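4-carboxymuconolactone decarboxylase (Sinorhizobium meliloti, PDB 4G9Q) may have peroxiredoxin activity and belongs to the carboxymuconolactone decarboxylase family, assembling as an all-helical trimer. Local coordinates at residues I81-A86 and T242-Y247; S111-H116 and S204-A209; A163-T168 and Q182-Y187; G215-I220 and L257-A262. All coordinates share one frame; numbering follows the deposited sequence.

Contact 1: I81-A86 and T242-Y247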
loop_
_atom_site.group_PDB
_atom_site.type_symbol
_atom_site.label_atom_id
_atom_site.label_comp_id
_atom_site.label_asym_id
_atom_site.label_seq_id
_atom_site.Cartn_x
_atom_site.Cartn_y
_atom_site.Cartn_z
ATOM N N ILE A 81 6.454 3.684 14.890
ATOM C CA ILE A 81 7.528 3.841 13.903
ATOM C C ILE A 81 7.454 2.734 12.846
ATOM O O ILE A 81 7.524 3.009 11.640
ATOM C CB ILE A 81 8.922 3.904 14.571
ATOM C CG1 ILE A 81 9.095 5.259 15.271
ATOM C CG2 ILE A 81 10.035 3.684 13.545
ATOM C CD1 ILE A 81 10.343 5.323 16.125
ATOM N N ALA A 82 7.283 1.493 13.295
ATOM C CA ALA A 82 7.181 0.358 12.372
ATOM C C ALA A 82 6.011 0.535 11.398
ATOM O O ALA A 82 6.164 0.318 10.190
ATOM C CB ALA A 82 7.072 -0.951 13.141
ATOM N N ALA A 83 4.858 0.965 11.914
ATOM C CA ALA A 83 3.676 1.205 11.076
ATOM C C ALA A 83 3.920 2.285 10.014
ATOM O O ALA A 83 3.591 2.096 8.830
ATOM C CB ALA A 83 2.479 1.570 11.937
ATOM N N LEU A 84 4.502 3.408 10.438
ATOM C CA LEU A 84 4.779 4.530 9.533
ATOM C C LEU A 84 5.766 4.139 8.445
ATOM O O LEU A 84 5.590 4.507 7.284
ATOM C CB LEU A 84 5.298 5.743 10.307
ATOM C CG LEU A 84 4.321 6.367 11.309
ATOM C CD1 LEU A 84 5.031 7.409 12.142
ATOM C CD2 LEU A 84 3.107 6.972 10.629
ATOM N N ILE A 85 6.800 3.386 8.819
ATOM C CA ILE A 85 7.769 2.884 7.839
ATOM C C ILE A 85 7.085 1.957 6.833
ATOM O O ILE A 85 7.193 2.169 5.622
ATOM C CB ILE A 85 8.972 2.173 8.498
ATOM C CG1 ILE A 85 9.772 3.169 9.343
ATOM C CG2 ILE A 85 9.892 1.522 7.421
ATOM C CD1 ILE A 85 10.825 2.528 10.235
ATOM N N ALA A 86 6.370 0.953 7.343
ATOM C CA ALA A 86 5.732 -0.055 6.489
ATOM C C ALA A 86 4.713 0.549 5.518
ATOM O O ALA A 86 4.579 0.090 4.376
ATOM C CB ALA A 86 5.067 -1.124 7.353
ATOM N N THR A 242 -4.688 -3.134 18.721
ATOM C CA THR A 242 -5.584 -2.014 19.026
ATOM C C THR A 242 -4.974 -0.666 18.618
ATOM O O THR A 242 -5.638 0.171 17.994
ATOM C CB THR A 242 -5.980 -2.033 20.515
ATOM O OG1 THR A 242 -6.562 -3.305 20.821
ATOM C CG2 THR A 242 -6.984 -0.922 20.837
ATOM N N HIS A 243 -3.699 -0.472 18.951
ATOM C CA HIS A 243 -2.966 0.735 18.580
ATOM C C HIS A 243 -2.951 0.912 17.056
ATOM O O HIS A 243 -3.164 2.015 16.538
ATOM C CB HIS A 243 -1.542 0.646 19.141
ATOM C CG HIS A 243 -0.778 1.928 19.075
ATOM N ND1 HIS A 243 -0.873 2.902 20.049
ATOM C CD2 HIS A 243 0.117 2.387 18.168
ATOM C CE1 HIS A 243 -0.074 3.908 19.738
ATOM N NE2 HIS A 243 0.531 3.623 18.597
ATOM N N LEU A 244 -2.738 -0.194 16.351
ATOM C CA LEU A 244 -2.631 -0.180 14.898
ATOM C C LEU A 244 -3.956 0.037 14.170
ATOM O O LEU A 244 -3.953 0.403 12.996
ATOM C CB LEU A 244 -1.949 -1.457 14.404
ATOM C CG LEU A 244 -0.461 -1.546 14.750
ATOM C CD1 LEU A 244 0.088 -2.911 14.352
ATOM C CD2 LEU A 244 0.323 -0.422 14.077
ATOM N N ALA A 245 -5.082 -0.182 14.847
ATOM C CA ALA A 245 -6.382 0.179 14.261
ATOM C C ALA A 245 -6.400 1.661 13.893
ATOM O O ALA A 245 -6.955 2.057 12.865
ATOM C CB ALA A 245 -7.516 -0.140 15.219
ATOM N N PHE A 246 -5.767 2.473 14.733
ATOM C CA PHE A 246 -5.727 3.916 14.519
ATOM C C PHE A 246 -4.693 4.319 13.485
ATOM O O PHE A 246 -4.980 5.130 12.603
ATOM C CB PHE A 246 -5.520 4.649 15.849
ATOM C CG PHE A 246 -6.632 4.414 16.829
ATOM C CD1 PHE A 246 -7.679 5.332 16.945
ATOM C CD2 PHE A 246 -6.666 3.255 17.597
ATOM C CE1 PHE A 246 -8.722 5.107 17.830
ATOM C CE2 PHE A 246 -7.713 3.018 18.481
ATOM C CZ PHE A 246 -8.745 3.949 18.596
ATOM N N TYR A 247 -3.502 3.730 13.570
ATOM C CA TYR A 247 -2.406 4.097 12.666
ATOM C C TYR A 247 -2.444 3.421 11.305
ATOM O O TYR A 247 -1.933 3.972 10.333
ATOM C CB TYR A 247 -1.049 3.897 13.348
ATOM C CG TYR A 247 -0.778 4.994 14.346
ATOM C CD1 TYR A 247 -0.271 6.225 13.929
ATOM C CD2 TYR A 247 -1.077 4.822 15.700
ATOM C CE1 TYR A 247 -0.043 7.253 14.838
ATOM C CE2 TYR A 247 -0.856 5.846 16.620
ATOM C CZ TYR A 247 -0.338 7.053 16.187
ATOM O OH TYR A 247 -0.114 8.065 17.097
#

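Contact 2: S111-H116 and S204-A209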
loop_
_atom_site.group_PDB
_atom_site.type_symbol
_atom_site.label_atom_id
_atom_site.label_comp_id
_atom_site.label_asym_id
_atom_site.label_seq_id
_atom_site.Cartn_x
_atom_site.Cartn_y
_atom_site.Cartn_z
ATOM N N SER A 111 17.538 2.952 14.695
ATOM C CA SER A 111 18.479 2.570 13.646
ATOM C C SER A 111 18.241 1.132 13.187
ATOM O O SER A 111 18.146 0.852 11.976
ATOM C CB SER A 111 19.916 2.741 14.163
ATOM O OG SER A 111 20.858 2.438 13.157
ATOM N N GLU A 112 18.126 0.221 14.153
ATOM C CA GLU A 112 17.948 -1.198 13.840
ATOM C C GLU A 112 16.566 -1.505 13.265
ATOM O O GLU A 112 16.429 -2.398 12.429
ATOM C CB GLU A 112 18.247 -2.067 15.067
ATOM C CG GLU A 112 18.320 -3.572 14.779
ATOM C CD GLU A 112 19.470 -3.966 13.861
ATOM O OE1 GLU A 112 20.339 -3.113 13.556
ATOM O OE2 GLU A 112 19.505 -5.141 13.444
ATOM N N THR A 113 15.550 -0.756 13.692
ATOM C CA THR A 113 14.197 -0.944 13.156
ATOM C C THR A 113 14.172 -0.660 11.654
ATOM O O THR A 113 13.568 -1.408 10.877
ATOM C CB THR A 113 13.171 -0.067 13.902
ATOM O OG1 THR A 113 13.120 -0.489 15.267
ATOM C CG2 THR A 113 11.774 -0.200 13.286
ATOM N N ILE A 114 14.846 0.414 11.262
ATOM C CA ILE A 114 14.977 0.788 9.854
ATOM C C ILE A 114 15.653 -0.335 9.052
ATOM O O ILE A 114 15.148 -0.747 8.010
ATOM C CB ILE A 114 15.694 2.152 9.713
ATOM C CG1 ILE A 114 14.798 3.242 10.319
ATOM C CG2 ILE A 114 16.016 2.459 8.245
ATOM C CD1 ILE A 114 15.498 4.551 10.641
ATOM N N THR A 115 16.771 -0.850 9.559
ATOM C CA THR A 115 17.483 -1.930 8.875
ATOM C C THR A 115 16.642 -3.199 8.778
ATOM O O THR A 115 16.605 -3.854 7.729
ATOM C CB THR A 115 18.826 -2.215 9.556
ATOM O OG1 THR A 115 19.630 -1.032 9.483
ATOM C CG2 THR A 115 19.556 -3.369 8.878
ATOM N N HIS A 116 15.969 -3.540 9.875
ATOM C CA HIS A 116 15.110 -4.706 9.909
ATOM C C HIS A 116 13.994 -4.596 8.877
ATOM O O HIS A 116 13.702 -5.556 8.161
ATOM C CB HIS A 116 14.511 -4.899 11.307
ATOM C CG HIS A 116 13.804 -6.205 11.470
ATOM N ND1 HIS A 116 14.478 -7.399 11.604
ATOM C CD2 HIS A 116 12.484 -6.511 11.494
ATOM C CE1 HIS A 116 13.605 -8.386 11.701
ATOM N NE2 HIS A 116 12.388 -7.873 11.641
ATOM N N SER A 204 10.685 -8.858 17.106
ATOM C CA SER A 204 9.403 -9.490 16.808
ATOM C C SER A 204 8.265 -8.473 16.874
ATOM O O SER A 204 7.356 -8.504 16.041
ATOM C CB SER A 204 9.146 -10.655 17.763
ATOM O OG SER A 204 9.986 -11.757 17.440
ATOM N N LEU A 205 8.324 -7.578 17.863
ATOM C CA LEU A 205 7.335 -6.506 18.003
ATOM C C LEU A 205 7.259 -5.640 16.740
ATOM O O LEU A 205 6.174 -5.409 16.206
ATOM C CB LEU A 205 7.636 -5.643 19.237
ATOM C CG LEU A 205 6.708 -4.451 19.503
ATOM C CD1 LEU A 205 5.271 -4.922 19.710
ATOM C CD2 LEU A 205 7.188 -3.646 20.701
ATOM N N VAL A 206 8.406 -5.166 16.263
ATOM C CA VAL A 206 8.418 -4.333 15.055
ATOM C C VAL A 206 7.954 -5.117 13.819
ATOM O O VAL A 206 7.280 -4.562 12.952
ATOM C CB VAL A 206 9.779 -3.608 14.808
ATOM C CG1 VAL A 206 10.051 -2.569 15.904
ATOM C CG2 VAL A 206 10.932 -4.576 14.702
ATOM N N THR A 207 8.303 -6.404 13.759
ATOM C CA THR A 207 7.880 -7.264 12.653
ATOM C C THR A 207 6.358 -7.430 12.634
ATOM O O THR A 207 5.732 -7.209 11.595
ATOM C CB THR A 207 8.574 -8.644 12.677
ATOM O OG1 THR A 207 9.992 -8.453 12.743
ATOM C CG2 THR A 207 8.230 -9.451 11.424
ATOM N N ILE A 208 5.758 -7.796 13.766
ATOM C CA ILE A 208 4.296 -7.966 13.774
ATOM C C ILE A 208 3.588 -6.645 13.456
ATOM O O ILE A 208 2.587 -6.638 12.737
ATOM C CB ILE A 208 3.730 -8.676 15.056
ATOM C CG1 ILE A 208 3.972 -7.858 16.331
ATOM C CG2 ILE A 208 4.291 -10.116 15.165
ATOM C CD1 ILE A 208 3.177 -8.366 17.545
ATOM N N ALA A 209 4.142 -5.530 13.937
ATOM C CA ALA A 209 3.557 -4.212 13.660
ATOM C C ALA A 209 3.584 -3.896 12.167
ATOM O O ALA A 209 2.578 -3.461 11.596
ATOM C CB ALA A 209 4.267 -3.115 14.464
#

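Contact 3: A163-T168 and Q182-Y187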
loop_
_atom_site.group_PDB
_atom_site.type_symbol
_atom_site.label_atom_id
_atom_site.label_comp_id
_atom_site.label_asym_id
_atom_site.label_seq_id
_atom_site.Cartn_x
_atom_site.Cartn_y
_atom_site.Cartn_z
ATOM N N ALA A 163 17.311 -25.607 12.377
ATOM C CA ALA A 163 17.413 -26.792 11.523
ATOM C C ALA A 163 16.028 -27.218 11.036
ATOM O O ALA A 163 15.863 -27.605 9.876
ATOM C CB ALA A 163 18.102 -27.933 12.263
ATOM N N GLN A 164 15.044 -27.120 11.928
ATOM C CA GLN A 164 13.649 -27.444 11.625
ATOM C C GLN A 164 13.037 -26.449 10.646
ATOM O O GLN A 164 12.373 -26.849 9.685
ATOM C CB GLN A 164 12.816 -27.487 12.911
ATOM C CG GLN A 164 12.693 -28.869 13.534
ATOM C CD GLN A 164 11.526 -29.665 12.969
ATOM O OE1 GLN A 164 11.718 -30.687 12.306
ATOM N NE2 GLN A 164 10.309 -29.195 13.224
ATOM N N ARG A 165 13.266 -25.160 10.898
ATOM C CA ARG A 165 12.769 -24.093 10.034
ATOM C C ARG A 165 13.320 -24.226 8.617
ATOM O O ARG A 165 12.559 -24.195 7.647
ATOM C CB ARG A 165 13.120 -22.715 10.609
ATOM C CG ARG A 165 12.442 -21.554 9.883
ATOM C CD ARG A 165 13.319 -20.294 9.860
ATOM N NE ARG A 165 14.628 -20.539 9.250
ATOM C CZ ARG A 165 14.877 -20.546 7.940
ATOM N NH1 ARG A 165 13.909 -20.314 7.061
ATOM N NH2 ARG A 165 16.105 -20.789 7.507
ATOM N N ALA A 166 14.641 -24.376 8.508
ATOM C CA ALA A 166 15.312 -24.505 7.210
ATOM C C ALA A 166 14.826 -25.727 6.426
ATOM O O ALA A 166 14.592 -25.647 5.220
ATOM C CB ALA A 166 16.824 -24.555 7.391
ATOM N N THR A 167 14.674 -26.853 7.121
ATOM C CA THR A 167 14.188 -28.086 6.497
ATOM C C THR A 167 12.779 -27.913 5.924
ATOM O O THR A 167 12.522 -28.311 4.784
ATOM C CB THR A 167 14.258 -29.282 7.482
ATOM O OG1 THR A 167 15.632 -29.551 7.792
ATOM C CG2 THR A 167 13.632 -30.538 6.879
ATOM N N THR A 168 11.882 -27.310 6.707
ATOM C CA THR A 168 10.495 -27.079 6.287
ATOM C C THR A 168 10.441 -26.247 4.998
ATOM O O THR A 168 9.829 -26.662 4.011
ATOM C CB THR A 168 9.647 -26.410 7.406
ATOM O OG1 THR A 168 9.595 -27.272 8.551
ATOM C CG2 THR A 168 8.221 -26.140 6.933
ATOM N N GLN A 182 17.811 -19.702 0.124
ATOM C CA GLN A 182 19.158 -19.518 0.670
ATOM C C GLN A 182 19.332 -18.169 1.369
ATOM O O GLN A 182 19.913 -18.107 2.460
ATOM C CB GLN A 182 20.240 -19.726 -0.397
ATOM C CG GLN A 182 21.657 -19.882 0.179
ATOM C CD GLN A 182 21.821 -21.144 1.021
ATOM O OE1 GLN A 182 21.591 -22.258 0.545
ATOM N NE2 GLN A 182 22.220 -20.972 2.277
ATOM N N TYR A 183 18.824 -17.099 0.754
ATOM C CA TYR A 183 18.885 -15.774 1.371
ATOM C C TYR A 183 18.100 -15.717 2.680
ATOM O O TYR A 183 18.543 -15.085 3.646
ATOM C CB TYR A 183 18.347 -14.706 0.425
ATOM C CG TYR A 183 19.255 -14.285 -0.713
ATOM C CD1 TYR A 183 20.642 -14.185 -0.551
ATOM C CD2 TYR A 183 18.711 -13.933 -1.949
ATOM C CE1 TYR A 183 21.456 -13.768 -1.607
ATOM C CE2 TYR A 183 19.513 -13.512 -3.001
ATOM C CZ TYR A 183 20.879 -13.436 -2.828
ATOM O OH TYR A 183 21.661 -13.013 -3.881
ATOM N N THR A 184 16.937 -16.372 2.717
ATOM C CA THR A 184 16.131 -16.426 3.939
ATOM C C THR A 184 16.971 -16.970 5.103
ATOM O O THR A 184 17.002 -16.387 6.193
ATOM C CB THR A 184 14.852 -17.272 3.739
ATOM O OG1 THR A 184 14.110 -16.744 2.633
ATOM C CG2 THR A 184 13.970 -17.249 4.990
ATOM N N THR A 185 17.672 -18.067 4.848
ATOM C CA THR A 185 18.572 -18.660 5.838
ATOM C C THR A 185 19.750 -17.744 6.179
ATOM O O THR A 185 19.957 -17.398 7.350
ATOM C CB THR A 185 19.091 -20.029 5.359
ATOM O OG1 THR A 185 17.976 -20.905 5.160
ATOM C CG2 THR A 185 20.049 -20.642 6.391
ATOM N N ASP A 186 20.511 -17.357 5.159
ATOM C CA ASP A 186 21.780 -16.645 5.358
ATOM C C ASP A 186 21.628 -15.194 5.812
ATOM O O ASP A 186 22.348 -14.747 6.713
ATOM C CB ASP A 186 22.634 -16.691 4.090
ATOM C CG ASP A 186 23.122 -18.093 3.754
ATOM O OD1 ASP A 186 23.117 -18.978 4.642
ATOM O OD2 ASP A 186 23.525 -18.297 2.589
ATOM N N TYR A 187 20.708 -14.460 5.186
ATOM C CA TYR A 187 20.542 -13.032 5.485
ATOM C C TYR A 187 19.627 -12.786 6.674
ATOM O O TYR A 187 19.861 -11.866 7.458
ATOM C CB TYR A 187 19.981 -12.268 4.282
ATOM C CG TYR A 187 20.916 -12.071 3.105
ATOM C CD1 TYR A 187 22.245 -12.506 3.134
ATOM C CD2 TYR A 187 20.467 -11.409 1.959
ATOM C CE1 TYR A 187 23.089 -12.295 2.047
ATOM C CE2 TYR A 187 21.301 -11.199 0.873
ATOM C CZ TYR A 187 22.608 -11.645 0.921
ATOM O OH TYR A 187 23.431 -11.429 -0.164
#

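Contact 4: G215-I220 and L257-A262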
loop_
_atom_site.group_PDB
_atom_site.type_symbol
_atom_site.label_atom_id
_atom_site.label_comp_id
_atom_site.label_asym_id
_atom_site.label_seq_id
_atom_site.Cartn_x
_atom_site.Cartn_y
_atom_site.Cartn_z
ATOM N N GLY A 215 -1.515 -5.398 6.183
ATOM C CA GLY A 215 -2.471 -6.493 6.002
ATOM C C GLY A 215 -1.866 -7.825 5.600
ATOM O O GLY A 215 -2.551 -8.676 5.020
ATOM N N GLN A 216 -0.592 -8.019 5.929
ATOM C CA GLN A 216 0.106 -9.255 5.582
ATOM C C GLN A 216 -0.168 -10.347 6.614
ATOM O O GLN A 216 0.723 -10.792 7.340
ATOM C CB GLN A 216 1.606 -8.997 5.387
ATOM C CG GLN A 216 1.959 -8.394 4.022
ATOM C CD GLN A 216 3.353 -7.784 3.997
ATOM O OE1 GLN A 216 4.077 -7.849 4.984
ATOM N NE2 GLN A 216 3.728 -7.172 2.870
ATOM N N VAL A 217 -1.424 -10.778 6.646
ATOM C CA VAL A 217 -1.909 -11.753 7.617
ATOM C C VAL A 217 -1.287 -13.146 7.475
ATOM O O VAL A 217 -1.247 -13.894 8.447
ATOM C CB VAL A 217 -3.460 -11.849 7.600
ATOM C CG1 VAL A 217 -4.070 -10.565 8.161
ATOM C CG2 VAL A 217 -3.983 -12.132 6.186
ATOM N N GLU A 218 -0.791 -13.477 6.280
ATOM C CA GLU A 218 -0.205 -14.804 6.013
ATOM C C GLU A 218 1.019 -15.086 6.892
ATOM O O GLU A 218 1.296 -16.241 7.229
ATOM C CB GLU A 218 0.153 -14.954 4.522
ATOM C CG GLU A 218 0.450 -16.391 4.052
ATOM C CD GLU A 218 0.574 -16.521 2.528
ATOM O OE1 GLU A 218 -0.212 -15.875 1.798
ATOM O OE2 GLU A 218 1.453 -17.281 2.056
ATOM N N GLN A 219 1.731 -14.029 7.273
ATOM C CA GLN A 219 3.004 -14.169 7.977
ATOM C C GLN A 219 2.889 -13.887 9.475
ATOM O O GLN A 219 3.856 -14.056 10.214
ATOM C CB GLN A 219 4.082 -13.272 7.343
ATOM C CG GLN A 219 4.714 -13.836 6.060
ATOM C CD GLN A 219 3.882 -13.577 4.813
ATOM O OE1 GLN A 219 3.080 -12.644 4.767
ATOM N NE2 GLN A 219 4.082 -14.401 3.785
ATOM N N ILE A 220 1.703 -13.475 9.916
ATOM C CA ILE A 220 1.486 -13.130 11.322
ATOM C C ILE A 220 1.554 -14.349 12.253
ATOM O O ILE A 220 2.077 -14.244 13.358
ATOM C CB ILE A 220 0.162 -12.339 11.531
ATOM C CG1 ILE A 220 0.245 -10.982 10.822
ATOM C CG2 ILE A 220 -0.126 -12.134 13.016
ATOM C CD1 ILE A 220 -1.039 -10.170 10.865
ATOM N N LEU A 257 -7.224 -10.058 13.917
ATOM C CA LEU A 257 -7.919 -10.687 15.050
ATOM C C LEU A 257 -8.111 -12.206 14.963
ATOM O O LEU A 257 -7.824 -12.903 15.939
ATOM C CB LEU A 257 -9.267 -10.001 15.321
ATOM C CG LEU A 257 -9.254 -8.563 15.838
ATOM C CD1 LEU A 257 -10.685 -8.062 15.968
ATOM C CD2 LEU A 257 -8.524 -8.471 17.172
ATOM N N PRO A 258 -8.617 -12.726 13.821
ATOM C CA PRO A 258 -8.764 -14.183 13.771
ATOM C C PRO A 258 -7.424 -14.917 13.817
ATOM O O PRO A 258 -7.351 -16.019 14.358
ATOM C CB PRO A 258 -9.484 -14.438 12.438
ATOM C CG PRO A 258 -9.386 -13.202 11.673
ATOM C CD PRO A 258 -9.183 -12.074 12.625
ATOM N N VAL A 259 -6.379 -14.301 13.265
ATOM C CA VAL A 259 -5.034 -14.879 13.300
ATOM C C VAL A 259 -4.533 -14.931 14.743
ATOM O O VAL A 259 -4.069 -15.974 15.210
ATOM C CB VAL A 259 -4.036 -14.093 12.413
ATOM C CG1 VAL A 259 -2.708 -14.837 12.317
ATOM C CG2 VAL A 259 -4.613 -13.871 11.021
ATOM N N ALA A 260 -4.639 -13.805 15.445
ATOM C CA ALA A 260 -4.267 -13.727 16.858
ATOM C C ALA A 260 -5.063 -14.707 17.722
ATOM O O ALA A 260 -4.490 -15.402 18.568
ATOM C CB ALA A 260 -4.429 -12.308 17.369
ATOM N N LYS A 261 -6.377 -14.776 17.491
ATOM C CA LYS A 261 -7.247 -15.706 18.222
ATOM C C LYS A 261 -6.773 -17.148 18.064
ATOM O O LYS A 261 -6.687 -17.890 19.044
ATOM C CB LYS A 261 -8.700 -15.579 17.749
ATOM C CG LYS A 261 -9.679 -16.467 18.520
ATOM C CD LYS A 261 -11.112 -16.231 18.091
ATOM C CE LYS A 261 -12.067 -17.024 18.973
ATOM N NZ LYS A 261 -13.472 -16.860 18.524
ATOM N N ALA A 262 -6.467 -17.531 16.824
ATOM C CA ALA A 262 -6.030 -18.886 16.515
ATOM C C ALA A 262 -4.704 -19.207 17.205
ATOM O O ALA A 262 -4.525 -20.305 17.741
ATOM C CB ALA A 262 -5.916 -19.072 15.012
#

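Contact 1: I81-A86 and T242-Y247
The hydroxyl of Y247 is gripped by two polar groups, Y96 OH and the indole W66 NE1, so the ring is anchored at its far end, while the root of the side chain packs against A83. At that root Y247 CB stands 4.5 Å from A83 CB. The backbones are closest at the same pair, with A83 CA 6.9 Å from Y247 CA. The tighter touch comes from one turn earlier, where L244 CD2 rests 3.6 Å from A83 CB. L244 is placed for this by its first torsion, which sets CG anti to the carbonyl carbon and beside the backbone N (chi1 -70°). Of its two methyl branches, CD2 meets the alanine, while the side chain also packs on I212 and S213 of helix 200-213. The A83 methyl is therefore met by L244 and by the root of Y247, both from helix 234-248. L84 adds a looser approach, its CD2 staying 4.8 Å from Y247 CD1.

All three touching residues are buried; they meet through apolar side-chain atoms, and 123 Å² is buried in all. Polar anchoring between the two helices lies alongside: H243 NE2 is hydrogen-bonded to T80 OG1 and H243 ND1 to R76 NH1, which pins both nitrogens of the imidazole and would fix its rotation. Beyond, the F246 ring meets Y183 of the second subunit edge to face. This small contact centred on A83 joins helix 73-86 to helix 234-248, from the two halves of the chain, an arrangement consistent with the duplicated all-helical AhpD-like fold.

Contact 2: S111-H116 and S204-A209
H116 and T207 set their side chains at about a right angle, with the hydroxyl of T207 coming to the edge of the imidazole. The bond from H116 NE2 to T207 OG1 measures 2.7 Å; it is bent, at 139° about the hydrogen, and OG1 sits 23° out of the ring plane. T207 OG1 is also bonded to R203 O, so the group that receives the imidazole N-H is itself tied to its own helix. H116 CG lies anti to the backbone N, which carries the ring across toward helix 200-213.

V206 meets H116 and T113 obliquely: its CG2 is 4.1 Å from H116 CD2, and its CG1 is 3.8 Å from T113 OG1 and 3.9 Å from T113 CG2. T113 OG1 has its polar partner in E109 O, so toward V206 it offers only van der Waals contact. Y120 stacks on the H116 ring and W193 meets it edge to face. A phenylalanine in place of H116 would probably leave T207 OG1 without its N-H donor across the helix pair.

The helix segments approach to 10.5 Å and cross at -49°, a buried packing of helices from both halves of the chain in the core of the AhpD-like fold.

Contact 3: A163-T168 and Q182-Y187
The guanidinium of R165 meets T185 at its edge, with the threonine OG1 in its plane, whereas T184 approaches it obliquely. R165 NH2 donates to T185 OG1 over 3.0 Å, bent to 140° at the hydrogen. The other terminal nitrogen, R165 NH1, lies 3.7 Å from T184 CG2 and makes only van der Waals contact there. A second flat group is the Y187 ring, which has Y183 CD1 over one face, 3.4 Å above the plane and offset toward the rim.

R165 begins its reach with CG anti to the backbone N (chi1 -171°), and bends at chi2 and chi3 then curl the chain so that its flat end fits between the helices. The R165 NE salt bridge to E162 OE1 steadies the group from its own helix. An alanine here is likely to strand the E162 carboxylate without its cationic mate and open a gap beside T184 and T185.

The two segments run antiparallel at 164°, their axes 10.8 Å apart, as the arms of a helical hairpin formed by helices 159-173 and 178-192. Behind the interface, T167 N and T167 OG1 both reach A163 O, from opposite faces of its plane, the hydroxyl at 2.9 Å. On the facing arm, Q182 NE2 donates to D186 OD2 at 3.0 Å from above the carboxylate plane, spanning one turn. T184 OG1 bonds to L180 O in its own helix and to W250 NE1 of the third subunit, while Y183 OH meets D64 OD1 of that same subunit.

Contact 4: G215-I220 and L257-A262
V259 contacts I220 and V217 through its two methyls, one for each partner. V259 CG1 lies 3.8 Å from I220 CG2 and 3.9 Å from I220 CB, and the I220 and V259 side chains cross at about a right angle. The second methyl, V259 CG2, comes within 4.1 Å of V217 CB. With CG1 anti to the backbone N (chi1 -172°), the fork of the valine straddles the two partners; V259 contributes 69 Å² of the 129 Å² buried, more than half. The backbones are nearest at the same place, I220 CA to V259 CA at 7.0 Å.

The next shell explains how V217 and I220 are presented. Helix 200-213 ends in a Schellman motif, with G215 as its C-prime residue at a positive phi of 72°; Q216 N reaches L211 O and G215 N reaches I212 O. Q216 is then the centre of an inverse gamma turn, closed by a weak bond of 2.9 Å from V217 N to G215 O. A further weak bond, I220 N to V217 O at 3.3 Å, links the two apolar residues. On the facing helix, the N of P258 has no bond to the turn before and the helix kinks there; regular bonding is evident just beyond, K261 N to L257 O at 2.8 Å.

Outside these, I220 packs back on L211 and I212, and K261 NZ bonds to Q172 O of the second subunit, while Q219 NE2 bonds to S255 OG of the third. The segment 215-220 thus links the end of helix 200-213 to the start of helix 220-229 and lies against helix 250-267.

Overall arrangement
Contacts 1 and 2 form the buried core: their centres are 12 Å apart and they touch, A82 packing on V206 and A209. Each pairs helices from the two halves of the chain, and H243 to T80 beside contact 1 resembles H116 to T207 within contact 2, as expected of a duplicated fold. Contacts 3 and 4 are only partly buried, their centres about 23 and 15 Å from the centre of the chain. Contact 3 joins consecutive helices, a hairpin bridged by an arginine-threonine hydrogen bond; contact 4 reaches across two intervening helices and packs through valine and isoleucine. Contact 1 touches the second subunit, contacts 2 and 3 the third, and contact 4 both.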